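Local coordinates for protein 11R-lipoxygenase (Gersemia fruticosa, PDB 3VF1) that probably inserts molecular oxygen into polyunsaturated fatty acids, as a calcium-dependent lipoxygenase with one non-heme iron per subunit, at residues A[342-354]-A[362-376]. Numbering follows the deposited sequence.
Sequences DDIIPIAIQLYQQ and WTPLKDTEWDWIMAK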
ATOM      1  N   ASP A 342      16.460 -26.211  -5.296  1.00 30.16           N
ATOM      2  CA  ASP A 342      15.376 -25.222  -5.297  1.00 30.06           C
ATOM      3  C   ASP A 342      15.842 -23.766  -5.195  1.00 30.75           C
ATOM      4  O   ASP A 342      15.018 -22.857  -5.087  1.00 29.36           O
ATOM      5  CB  ASP A 342      14.354 -25.531  -4.196  1.00 32.88           C
ATOM      6  CG  ASP A 342      13.616 -26.836  -4.438  1.00 38.54           C
ATOM      7  OD1 ASP A 342      13.062 -27.005  -5.546  1.00 34.69           O
ATOM      8  OD2 ASP A 342      13.600 -27.693  -3.528  1.00 39.26           O
ATOM      9  N   ASP A 343      17.152 -23.541  -5.231  1.00 31.11           N
ATOM     10  CA  ASP A 343      17.679 -22.184  -5.348  1.00 29.03           C
ATOM     11  C   ASP A 343      17.724 -21.782  -6.814  1.00 29.55           C
ATOM     12  O   ASP A 343      18.103 -22.584  -7.666  1.00 32.23           O
ATOM     13  CB  ASP A 343      19.090 -22.092  -4.768  1.00 31.73           C
ATOM     14  CG  ASP A 343      19.116 -22.235  -3.258  1.00 39.52           C
ATOM     15  OD1 ASP A 343      18.091 -21.928  -2.611  1.00 39.42           O
ATOM     16  OD2 ASP A 343      20.167 -22.645  -2.720  1.00 38.09           O
ATOM     17  N   ILE A 344      17.337 -20.545  -7.113  1.00 28.09           N
ATOM     18  CA  ILE A 344      17.510 -20.023  -8.463  1.00 30.06           C
ATOM     19  C   ILE A 344      18.758 -19.146  -8.523  1.00 27.98           C
ATOM     20  O   ILE A 344      19.025 -18.363  -7.611  1.00 29.35           O
ATOM     21  CB  ILE A 344      16.283 -19.228  -8.966  1.00 31.56           C
ATOM     22  CG1 ILE A 344      16.061 -17.964  -8.135  1.00 28.80           C
ATOM     23  CG2 ILE A 344      15.037 -20.101  -8.941  1.00 37.45           C
ATOM     24  CD1 ILE A 344      15.437 -16.839  -8.924  1.00 35.67           C
ATOM     25  N   ILE A 345      19.529 -19.297  -9.593  1.00 25.62           N
ATOM     26  CA  ILE A 345      20.744 -18.515  -9.773  1.00 27.49           C
ATOM     27  C   ILE A 345      20.744 -17.830 -11.129  1.00 25.40           C
ATOM     28  O   ILE A 345      20.212 -18.368 -12.097  1.00 24.61           O
ATOM     29  CB  ILE A 345      22.002 -19.399  -9.687  1.00 26.83           C
ATOM     30  CG1 ILE A 345      21.866 -20.602 -10.628  1.00 25.26           C
ATOM     31  CG2 ILE A 345      22.233 -19.855  -8.258  1.00 25.66           C
ATOM     32  CD1 ILE A 345      23.136 -21.406 -10.790  1.00 27.50           C
ATOM     33  N   PRO A 346      21.352 -16.638 -11.204  1.00 23.61           N
ATOM     34  CA  PRO A 346      21.531 -15.958 -12.487  1.00 23.81           C
ATOM     35  C   PRO A 346      22.587 -16.677 -13.319  1.00 25.56           C
ATOM     36  O   PRO A 346      23.621 -17.059 -12.777  1.00 24.31           O
ATOM     37  CB  PRO A 346      22.027 -14.573 -12.073  1.00 21.37           C
ATOM     38  CG  PRO A 346      22.739 -14.810 -10.787  1.00 21.92           C
ATOM     39  CD  PRO A 346      21.965 -15.890 -10.092  1.00 25.24           C
ATOM     40  N   ILE A 347      22.330 -16.869 -14.607  1.00 22.38           N
ATOM     41  CA  ILE A 347      23.286 -17.558 -15.467  1.00 24.60           C
ATOM     42  C   ILE A 347      23.654 -16.756 -16.713  1.00 25.06           C
ATOM     43  O   ILE A 347      24.594 -17.110 -17.421  1.00 26.59           O
ATOM     44  CB  ILE A 347      22.757 -18.942 -15.895  1.00 22.61           C
ATOM     45  CG1 ILE A 347      21.447 -18.800 -16.677  1.00 24.41           C
ATOM     46  CG2 ILE A 347      22.558 -19.827 -14.677  1.00 21.68           C
ATOM     47  CD1 ILE A 347      20.963 -20.100 -17.286  1.00 23.36           C
ATOM     48  N   ALA A 348      22.925 -15.675 -16.978  1.00 28.41           N
ATOM     49  CA  ALA A 348      23.198 -14.851 -18.151  1.00 24.13           C
ATOM     50  C   ALA A 348      22.506 -13.500 -18.043  1.00 25.65           C
ATOM     51  O   ALA A 348      21.419 -13.397 -17.483  1.00 27.19           O
ATOM     52  CB  ALA A 348      22.754 -15.572 -19.415  1.00 24.61           C
ATOM     53  N   ILE A 349      23.143 -12.466 -18.586  1.00 25.97           N
ATOM     54  CA  ILE A 349      22.594 -11.115 -18.548  1.00 22.84           C
ATOM     55  C   ILE A 349      22.945 -10.335 -19.812  1.00 28.15           C
ATOM     56  O   ILE A 349      24.070 -10.393 -20.299  1.00 28.09           O
ATOM     57  CB  ILE A 349      23.115 -10.323 -17.335  1.00 24.89           C
ATOM     58  CG1 ILE A 349      22.624 -10.953 -16.031  1.00 27.88           C
ATOM     59  CG2 ILE A 349      22.669  -8.868 -17.416  1.00 23.10           C
ATOM     60  CD1 ILE A 349      23.229 -10.326 -14.787  1.00 27.35           C
ATOM     61  N   GLN A 350      21.967  -9.604 -20.333  1.00 28.48           N
ATOM     62  CA  GLN A 350      22.182  -8.708 -21.463  1.00 27.42           C
ATOM     63  C   GLN A 350      21.654  -7.332 -21.078  1.00 26.48           C
ATOM     64  O   GLN A 350      20.485  -7.190 -20.740  1.00 29.41           O
ATOM     65  CB  GLN A 350      21.461  -9.238 -22.702  1.00 30.38           C
ATOM     66  CG  GLN A 350      21.721  -8.448 -23.973  1.00 27.60           C
ATOM     67  CD  GLN A 350      21.021  -9.046 -25.179  1.00 31.86           C
ATOM     68  OE1 GLN A 350      21.445 -10.072 -25.712  1.00 34.33           O
ATOM     69  NE2 GLN A 350      19.938  -8.410 -25.612  1.00 29.68           N
ATOM     70  N   LEU A 351      22.515  -6.320 -21.124  1.00 28.22           N
ATOM     71  CA  LEU A 351      22.183  -5.010 -20.567  1.00 28.97           C
ATOM     72  C   LEU A 351      21.135  -4.249 -21.380  1.00 29.39           C
ATOM     73  O   LEU A 351      20.274  -3.578 -20.812  1.00 30.41           O
ATOM     74  CB  LEU A 351      23.446  -4.160 -20.407  1.00 27.83           C
ATOM     75  CG  LEU A 351      24.515  -4.735 -19.474  1.00 29.60           C
ATOM     76  CD1 LEU A 351      25.701  -3.785 -19.372  1.00 32.73           C
ATOM     77  CD2 LEU A 351      23.941  -5.025 -18.093  1.00 28.76           C
ATOM     78  N   TYR A 352      21.204  -4.351 -22.703  1.00 27.41           N
ATOM     79  CA  TYR A 352      20.243  -3.666 -23.566  1.00 29.43           C
ATOM     80  C   TYR A 352      19.426  -4.673 -24.370  1.00 30.39           C
ATOM     81  O   TYR A 352      19.872  -5.794 -24.610  1.00 31.13           O
ATOM     82  CB  TYR A 352      20.953  -2.692 -24.509  1.00 31.09           C
ATOM     83  CG  TYR A 352      21.606  -1.513 -23.816  1.00 34.09           C
ATOM     84  CD1 TYR A 352      20.866  -0.390 -23.460  1.00 33.19           C
ATOM     85  CD2 TYR A 352      22.967  -1.515 -23.533  1.00 32.75           C
ATOM     86  CE1 TYR A 352      21.463   0.695 -22.834  1.00 31.21           C
ATOM     87  CE2 TYR A 352      23.572  -0.436 -22.909  1.00 33.02           C
ATOM     88  CZ  TYR A 352      22.815   0.664 -22.562  1.00 37.34           C
ATOM     89  OH  TYR A 352      23.421   1.735 -21.946  1.00 39.87           O
ATOM     90  N   GLN A 353      18.236  -4.260 -24.794  1.00 32.43           N
ATOM     91  CA  GLN A 353      17.299  -5.154 -25.470  1.00 37.22           C
ATOM     92  C   GLN A 353      17.869  -5.723 -26.767  1.00 38.64           C
ATOM     93  O   GLN A 353      17.797  -6.928 -27.009  1.00 36.04           O
ATOM     94  CB  GLN A 353      15.987  -4.421 -25.763  1.00 36.78           C
ATOM     95  CG  GLN A 353      15.098  -4.222 -24.545  1.00 34.63           C
ATOM     96  CD  GLN A 353      14.463  -5.513 -24.069  1.00 35.63           C
ATOM     97  OE1 GLN A 353      13.762  -6.186 -24.825  1.00 38.07           O
ATOM     98  NE2 GLN A 353      14.710  -5.868 -22.813  1.00 32.94           N
ATOM     99  N   GLN A 354      18.437  -4.855 -27.598  1.00 38.78           N
ATOM    100  CA  GLN A 354      18.901  -5.257 -28.923  1.00 39.78           C
ATOM    101  C   GLN A 354      20.369  -5.671 -28.915  1.00 34.94           C
ATOM    102  O   GLN A 354      21.234  -4.888 -28.524  1.00 35.10           O
ATOM    103  CB  GLN A 354      18.689  -4.115 -29.919  1.00 43.90           C
ATOM    104  CG  GLN A 354      17.227  -3.756 -30.128  1.00 51.90           C
ATOM    105  CD  GLN A 354      16.419  -4.917 -30.677  1.00 57.19           C
ATOM    106  OE1 GLN A 354      16.887  -5.660 -31.543  1.00 52.77           O
ATOM    107  NE2 GLN A 354      15.202  -5.084 -30.172  1.00 54.31           N
ATOM    108  N   TRP A 362      26.571 -11.437 -20.853  1.00 31.89           N
ATOM    109  CA  TRP A 362      27.485 -11.643 -19.737  1.00 29.49           C
ATOM    110  C   TRP A 362      27.140 -12.938 -19.019  1.00 29.84           C
ATOM    111  O   TRP A 362      25.976 -13.314 -18.922  1.00 29.01           O
ATOM    112  CB  TRP A 362      27.409 -10.467 -18.764  1.00 27.28           C
ATOM    113  CG  TRP A 362      27.618  -9.143 -19.423  1.00 30.81           C
ATOM    114  CD1 TRP A 362      26.680  -8.394 -20.073  1.00 32.13           C
ATOM    115  CD2 TRP A 362      28.843  -8.406 -19.503  1.00 32.82           C
ATOM    116  NE1 TRP A 362      27.244  -7.236 -20.551  1.00 32.00           N
ATOM    117  CE2 TRP A 362      28.572  -7.219 -20.212  1.00 31.17           C
ATOM    118  CE3 TRP A 362      30.142  -8.632 -19.041  1.00 35.19           C
ATOM    119  CZ2 TRP A 362      29.551  -6.264 -20.473  1.00 34.62           C
ATOM    120  CZ3 TRP A 362      31.112  -7.682 -19.300  1.00 38.71           C
ATOM    121  CH2 TRP A 362      30.812  -6.513 -20.009  1.00 38.21           C
ATOM    122  N   THR A 363      28.163 -13.615 -18.513  1.00 30.37           N
ATOM    123  CA  THR A 363      27.994 -14.936 -17.927  1.00 27.68           C
ATOM    124  C   THR A 363      29.156 -15.246 -16.987  1.00 30.00           C
ATOM    125  O   THR A 363      30.313 -15.011 -17.331  1.00 33.86           O
ATOM    126  CB  THR A 363      27.921 -16.000 -19.043  1.00 30.24           C
ATOM    127  OG1 THR A 363      26.575 -16.103 -19.521  1.00 36.31           O
ATOM    128  CG2 THR A 363      28.363 -17.339 -18.551  1.00 28.04           C
ATOM    129  N   PRO A 364      28.856 -15.780 -15.792  1.00 30.66           N
ATOM    130  CA  PRO A 364      29.906 -16.039 -14.799  1.00 33.18           C
ATOM    131  C   PRO A 364      30.876 -17.131 -15.241  1.00 32.06           C
ATOM    132  O   PRO A 364      31.980 -17.233 -14.713  1.00 34.36           O
ATOM    133  CB  PRO A 364      29.118 -16.483 -13.564  1.00 31.35           C
ATOM    134  CG  PRO A 364      27.853 -17.048 -14.107  1.00 29.36           C
ATOM    135  CD  PRO A 364      27.534 -16.231 -15.324  1.00 29.17           C
ATOM    136  N   LEU A 365      30.445 -17.943 -16.198  1.00 31.60           N
ATOM    137  CA  LEU A 365      31.285 -18.972 -16.803  1.00 32.88           C
ATOM    138  C   LEU A 365      32.336 -18.411 -17.765  1.00 39.24           C
ATOM    139  O   LEU A 365      33.474 -18.882 -17.785  1.00 42.65           O
ATOM    140  CB  LEU A 365      30.398 -19.966 -17.552  1.00 33.47           C
ATOM    141  CG  LEU A 365      31.034 -21.290 -17.971  1.00 40.55           C
ATOM    142  CD1 LEU A 365      31.357 -22.135 -16.751  1.00 38.77           C
ATOM    143  CD2 LEU A 365      30.105 -22.038 -18.916  1.00 36.05           C
ATOM    144  N   LYS A 366      31.958 -17.407 -18.553  1.00 35.25           N
ATOM    145  CA  LYS A 366      32.808 -16.912 -19.633  1.00 36.23           C
ATOM    146  C   LYS A 366      33.434 -15.555 -19.320  1.00 35.84           C
ATOM    147  O   LYS A 366      34.373 -15.131 -19.992  1.00 40.77           O
ATOM    148  CB  LYS A 366      31.998 -16.793 -20.928  1.00 37.95           C
ATOM    149  CG  LYS A 366      31.484 -18.114 -21.477  1.00 41.47           C
ATOM    150  CD  LYS A 366      32.624 -19.053 -21.834  1.00 50.92           C
ATOM    151  CE  LYS A 366      32.111 -20.347 -22.442  1.00 54.60           C
ATOM    152  NZ  LYS A 366      33.214 -21.310 -22.707  1.00 61.82           N
ATOM    153  N   ASP A 367      32.913 -14.872 -18.306  1.00 32.38           N
ATOM    154  CA  ASP A 367      33.381 -13.529 -17.982  1.00 31.95           C
ATOM    155  C   ASP A 367      34.164 -13.497 -16.678  1.00 31.02           C
ATOM    156  O   ASP A 367      34.083 -14.419 -15.866  1.00 32.52           O
ATOM    157  CB  ASP A 367      32.203 -12.559 -17.899  1.00 33.20           C
ATOM    158  CG  ASP A 367      31.569 -12.298 -19.250  1.00 35.54           C
ATOM    159  OD1 ASP A 367      32.025 -11.372 -19.950  1.00 37.10           O
ATOM    160  OD2 ASP A 367      30.619 -13.019 -19.617  1.00 38.95           O
ATOM    161  N   THR A 368      34.917 -12.421 -16.483  1.00 31.86           N
ATOM    162  CA  THR A 368      35.697 -12.250 -15.267  1.00 31.70           C
ATOM    163  C   THR A 368      34.747 -12.054 -14.095  1.00 33.96           C
ATOM    164  O   THR A 368      33.563 -11.770 -14.284  1.00 34.64           O
ATOM    165  CB  THR A 368      36.639 -11.037 -15.360  1.00 34.61           C
ATOM    166  OG1 THR A 368      35.869  -9.830 -15.414  1.00 35.18           O
ATOM    167  CG2 THR A 368      37.527 -11.131 -16.598  1.00 30.90           C
ATOM    168  N   GLU A 369      35.268 -12.206 -12.884  1.00 31.25           N
ATOM    169  CA  GLU A 369      34.446 -12.111 -11.686  1.00 28.45           C
ATOM    170  C   GLU A 369      33.959 -10.682 -11.461  1.00 28.50           C
ATOM    171  O   GLU A 369      32.811 -10.466 -11.077  1.00 30.98           O
ATOM    172  CB  GLU A 369      35.224 -12.620 -10.473  1.00 30.21           C
ATOM    173  CG  GLU A 369      35.631 -14.080 -10.598  1.00 30.12           C
ATOM    174  CD  GLU A 369      36.343 -14.600  -9.369  1.00 34.92           C
ATOM    175  OE1 GLU A 369      36.535 -13.819  -8.413  1.00 36.31           O
ATOM    176  OE2 GLU A 369      36.706 -15.795  -9.360  1.00 36.47           O
ATOM    177  N   TRP A 370      34.827  -9.707 -11.709  1.00 28.62           N
ATOM    178  CA  TRP A 370      34.447  -8.306 -11.568  1.00 30.34           C
ATOM    179  C   TRP A 370      33.421  -7.907 -12.624  1.00 30.05           C
ATOM    180  O   TRP A 370      32.489  -7.159 -12.337  1.00 29.35           O
ATOM    181  CB  TRP A 370      35.675  -7.396 -11.650  1.00 30.90           C
ATOM    182  CG  TRP A 370      36.456  -7.335 -10.370  1.00 30.66           C
ATOM    183  CD1 TRP A 370      37.751  -7.720 -10.177  1.00 30.11           C
ATOM    184  CD2 TRP A 370      35.984  -6.867  -9.100  1.00 31.06           C
ATOM    185  NE1 TRP A 370      38.115  -7.517  -8.869  1.00 31.28           N
ATOM    186  CE2 TRP A 370      37.048  -6.994  -8.186  1.00 31.53           C
ATOM    187  CE3 TRP A 370      34.765  -6.353  -8.649  1.00 29.09           C
ATOM    188  CZ2 TRP A 370      36.931  -6.624  -6.848  1.00 28.09           C
ATOM    189  CZ3 TRP A 370      34.651  -5.986  -7.320  1.00 28.71           C
ATOM    190  CH2 TRP A 370      35.728  -6.124  -6.435  1.00 30.76           C
ATOM    191  N   ASP A 371      33.593  -8.407 -13.845  1.00 32.76           N
ATOM    192  CA  ASP A 371      32.640  -8.134 -14.919  1.00 31.71           C
ATOM    193  C   ASP A 371      31.266  -8.674 -14.556  1.00 28.21           C
ATOM    194  O   ASP A 371      30.258  -7.998 -14.736  1.00 27.68           O
ATOM    195  CB  ASP A 371      33.107  -8.760 -16.239  1.00 35.79           C
ATOM    196  CG  ASP A 371      33.944  -7.808 -17.078  1.00 37.48           C
ATOM    197  OD1 ASP A 371      34.304  -6.724 -16.577  1.00 39.75           O
ATOM    198  OD2 ASP A 371      34.246  -8.147 -18.242  1.00 34.90           O
ATOM    199  N   TRP A 372      31.232  -9.899 -14.044  1.00 29.24           N
ATOM    200  CA  TRP A 372      29.978 -10.532 -13.666  1.00 28.12           C
ATOM    201  C   TRP A 372      29.272  -9.738 -12.570  1.00 28.58           C
ATOM    202  O   TRP A 372      28.053  -9.577 -12.597  1.00 30.20           O
ATOM    203  CB  TRP A 372      30.219 -11.968 -13.199  1.00 27.73           C
ATOM    204  CG  TRP A 372      28.968 -12.661 -12.755  1.00 28.58           C
ATOM    205  CD1 TRP A 372      28.731 -13.221 -11.534  1.00 29.40           C
ATOM    206  CD2 TRP A 372      27.776 -12.854 -13.526  1.00 28.16           C
ATOM    207  NE1 TRP A 372      27.466 -13.758 -11.500  1.00 29.20           N
ATOM    208  CE2 TRP A 372      26.859 -13.544 -12.709  1.00 28.27           C
ATOM    209  CE3 TRP A 372      27.395 -12.512 -14.827  1.00 28.24           C
ATOM    210  CZ2 TRP A 372      25.586 -13.900 -13.150  1.00 28.23           C
ATOM    211  CZ3 TRP A 372      26.130 -12.866 -15.263  1.00 29.15           C
ATOM    212  CH2 TRP A 372      25.242 -13.552 -14.428  1.00 28.23           C
ATOM    213  N   ILE A 373      30.043  -9.247 -11.605  1.00 24.94           N
ATOM    214  CA  ILE A 373      29.487  -8.428 -10.535  1.00 24.72           C
ATOM    215  C   ILE A 373      28.903  -7.139 -11.105  1.00 25.20           C
ATOM    216  O   ILE A 373      27.822  -6.710 -10.708  1.00 25.91           O
ATOM    217  CB  ILE A 373      30.548  -8.100  -9.463  1.00 24.07           C
ATOM    218  CG1 ILE A 373      30.797  -9.330  -8.590  1.00 22.56           C
ATOM    219  CG2 ILE A 373      30.099  -6.930  -8.599  1.00 21.68           C
ATOM    220  CD1 ILE A 373      31.946  -9.173  -7.611  1.00 28.16           C
ATOM    221  N   MET A 374      29.619  -6.529 -12.042  1.00 28.39           N
ATOM    222  CA  MET A 374      29.143  -5.313 -12.687  1.00 27.49           C
ATOM    223  C   MET A 374      27.815  -5.579 -13.392  1.00 27.52           C
ATOM    224  O   MET A 374      26.855  -4.822 -13.241  1.00 29.14           O
ATOM    225  CB  MET A 374      30.178  -4.798 -13.692  1.00 26.02           C
ATOM    226  CG  MET A 374      29.706  -3.611 -14.528  1.00 34.22           C
ATOM    227  SD  MET A 374      29.476  -2.096 -13.571  1.00 44.93           S
ATOM    228  CE  MET A 374      31.169  -1.524 -13.419  1.00 40.64           C
ATOM    229  N   ALA A 375      27.764  -6.665 -14.156  1.00 24.15           N
ATOM    230  CA  ALA A 375      26.567  -7.014 -14.910  1.00 25.18           C
ATOM    231  C   ALA A 375      25.366  -7.168 -13.981  1.00 26.46           C
ATOM    232  O   ALA A 375      24.270  -6.702 -14.288  1.00 24.82           O
ATOM    233  CB  ALA A 375      26.793  -8.293 -15.698  1.00 27.64           C
ATOM    234  N   LYS A 376      25.580  -7.820 -12.842  1.00 23.07           N
ATOM    235  CA  LYS A 376      24.509  -8.046 -11.879  1.00 23.92           C
ATOM    236  C   LYS A 376      24.001  -6.736 -11.282  1.00 25.29           C
ATOM    237  O   LYS A 376      22.800  -6.568 -11.077  1.00 25.67           O
ATOM    238  CB  LYS A 376      24.979  -8.988 -10.767  1.00 22.52           C
ATOM    239  CG  LYS A 376      25.147 -10.432 -11.221  1.00 25.96           C
ATOM    240  CD  LYS A 376      25.420 -11.370 -10.055  1.00 24.49           C
ATOM    241  CE  LYS A 376      26.732 -11.047  -9.356  1.00 24.30           C
ATOM    242  NZ  LYS A 376      27.017 -12.000  -8.248  1.00 27.58           N
TER
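The side chain of I349 reaches from strand 344-350 to the first turns of helix 369-410, at A375 and K376, crossing the W372 indole at about a right angle. From CB, the CG2 methyl branches off anti to the backbone N and comes 4.1 Å from A375 O. CG1, set beside that N (chi1 -65°), lies 4.0 Å from W372 CH2. The extended chi2 then carries CD1 into the angle between ring and helix, 3.8 Å from W372 CH2 and close to A375 O, A375 CB and K376 CG. P346 CB meets the same ring at W372 CZ2, 3.8 Å away. Within 362-376, P364 CD and K376 CG cover opposite faces of the indole near its rim, while W372 and K376 both direct their polar ends to D254. The backbone of I349 pairs with W362: W362 N donates to I349 O at 2.8 Å, nearly straight (171°), and I349 N to W362 O at 3.0 Å. I349 O also sits at the edge of the W362 ring, 3.3 Å from its CD1. I347 and A348 together face L335 in a classic beta bulge. Thus the edge of an antiparallel sheet, with 361-362 outermost, joins a long helix of the lipoxygenase domain, away from the iron.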